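Local coordinates for protein ribonuclease VapC2 (Rickettsia felis, PDB 3ZVK) that cleaves single-stranded RNA as the magnesium-dependent PIN-domain toxin of a toxin-antitoxin pair, held in complex with its partner VapB2, at residues A[34-38]-A[39-43]. The protein carries 1 engineered substitution. Residues are numbered along the deposited sequence; the frame is centred on the assembly and turned at random.
Sequences IAISS and IVLAE
The flat group that Val40 and Leu41 meet is the carbonyl of Ser37, the last residue of strand 33-37 before helix 38-50. Leu41 N approaches Ser37 O at 3.2 Å, slightly tilted from the carbonyl plane. That bond is nearly straight (N-H...O 165°), while Val40 N reaches Ser37 O by a weak, bent one. CB of Val40 lies 3.5 Å from Ser37 O. One residue on, Ala42 N donates to Ser38 O at 2.9 Å, somewhat more tilted from the carbonyl plane, and CB of Leu41 and of Ala42 pack near the same oxygen.

Serine suits the N-cap because its short hydroxyl-bearing side chain can reach forward to the amide two residues on: with OG anti to the backbone N (chi1 -179°), Ser37 OG accepts from Ile39 N at 3.2 Å, an amide of the first turn that has no helical carbonyl before it. The same OG is hydrogen-bonded to His105 ND1, and CG1 of Ile39 lies close beside it.

Next to the cap, Ile36 faces the helix. Its CD1 reaches CB of Leu41 at 3.9 Å and CG1 of Val40 at 4.1 Å, and its side chain crosses each of theirs at about a right angle. Ile36 is beta-branched, as strands favour, and its longer CG1-CD1 arm can reach Val40 and Leu41, whose apolar side chains suit the buried position; Ile36 and Val40 also share Cys10 of helix 7-16 as a neighbour.

Strand and helix axes diverge by 70° here, so the chain turns sharply as it leaves the parallel sheet of the PIN domain. Val40 packs beside engineered Gly6, at a predicted magnesium position. The chemistry implies a buried helix start whose Ile39 amide is satisfied by the cap, with the Ile36, Val40 and Leu41 side chains packed together next to it.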
loop_
_atom_site.group_PDB
_atom_site.type_symbol
_atom_site.label_atom_id
_atom_site.label_comp_id
_atom_site.label_asym_id
_atom_site.label_seq_id
_atom_site.Cartn_x
_atom_site.Cartn_y
_atom_site.Cartn_z
ATOM N N ILE A 34 3.444 17.586 -24.520
ATOM C CA ILE A 34 4.600 16.904 -25.082
ATOM C C ILE A 34 5.007 15.827 -24.116
ATOM O O ILE A 34 5.253 16.113 -22.933
ATOM C CB ILE A 34 5.745 17.861 -25.462
ATOM C CG1 ILE A 34 5.240 18.815 -26.617
ATOM C CG2 ILE A 34 6.977 17.017 -25.942
ATOM C CD1 ILE A 34 5.948 20.039 -26.709
ATOM N N ALA A 35 5.057 14.573 -24.608
ATOM C CA ALA A 35 5.426 13.411 -23.787
ATOM C C ALA A 35 6.338 12.400 -24.469
ATOM O O ALA A 35 6.587 12.483 -25.672
ATOM C CB ALA A 35 4.160 12.719 -23.305
ATOM N N ILE A 36 6.859 11.451 -23.684
ATOM C CA ILE A 36 7.617 10.271 -24.134
ATOM C C ILE A 36 7.139 9.079 -23.356
ATOM O O ILE A 36 6.755 9.198 -22.196
ATOM C CB ILE A 36 9.182 10.340 -24.166
ATOM C CG1 ILE A 36 9.811 10.546 -22.773
ATOM C CG2 ILE A 36 9.714 11.297 -25.247
ATOM C CD1 ILE A 36 11.250 10.074 -22.655
ATOM N N SER A 37 7.155 7.935 -23.989
ATOM C CA SER A 37 6.813 6.670 -23.369
ATOM C C SER A 37 7.983 6.316 -22.459
ATOM O O SER A 37 9.118 6.659 -22.766
ATOM C CB SER A 37 6.705 5.595 -24.453
ATOM O OG SER A 37 6.347 4.350 -23.881
ATOM N N SER A 38 7.724 5.605 -21.361
ATOM C CA SER A 38 8.791 5.091 -20.510
ATOM C C SER A 38 9.693 4.141 -21.360
ATOM O O SER A 38 10.881 4.033 -21.045
ATOM C CB SER A 38 8.227 4.384 -19.281
ATOM O OG SER A 38 7.292 3.363 -19.595
ATOM N N ILE A 39 9.142 3.530 -22.482
ATOM C CA ILE A 39 9.862 2.659 -23.453
ATOM C C ILE A 39 10.952 3.453 -24.218
ATOM O O ILE A 39 12.057 2.963 -24.402
ATOM C CB ILE A 39 8.912 1.853 -24.415
ATOM C CG1 ILE A 39 7.744 1.132 -23.674
ATOM C CG2 ILE A 39 9.708 0.884 -25.303
ATOM C CD1 ILE A 39 8.159 0.117 -22.542
ATOM N N VAL A 40 10.647 4.683 -24.597
ATOM C CA VAL A 40 11.596 5.618 -25.218
ATOM C C VAL A 40 12.693 5.920 -24.210
ATOM O O VAL A 40 13.865 5.816 -24.556
ATOM C CB VAL A 40 10.942 6.932 -25.744
ATOM C CG1 VAL A 40 12.005 7.960 -26.136
ATOM C CG2 VAL A 40 10.005 6.639 -26.910
ATOM N N LEU A 41 12.308 6.228 -22.959
ATOM C CA LEU A 41 13.247 6.527 -21.869
ATOM C C LEU A 41 14.188 5.371 -21.574
ATOM O O LEU A 41 15.378 5.600 -21.333
ATOM C CB LEU A 41 12.533 7.044 -20.613
ATOM C CG LEU A 41 13.438 7.548 -19.497
ATOM C CD1 LEU A 41 14.383 8.706 -19.964
ATOM C CD2 LEU A 41 12.669 7.783 -18.213
ATOM N N ALA A 42 13.685 4.123 -21.688
ATOM C CA ALA A 42 14.493 2.912 -21.525
ATOM C C ALA A 42 15.602 2.930 -22.577
ATOM O O ALA A 42 16.767 2.716 -22.243
ATOM C CB ALA A 42 13.629 1.680 -21.688
ATOM N N GLU A 43 15.252 3.248 -23.842
ATOM C CA GLU A 43 16.206 3.327 -24.945
ATOM C C GLU A 43 17.225 4.459 -24.744
ATOM O O GLU A 43 18.412 4.254 -24.964
ATOM C CB GLU A 43 15.476 3.486 -26.287
ATOM C CG GLU A 43 14.625 2.295 -26.703
ATOM C CD GLU A 43 15.341 1.043 -27.171
ATOM O OE1 GLU A 43 16.438 1.151 -27.763
ATOM O OE2 GLU A 43 14.809 -0.058 -26.923
#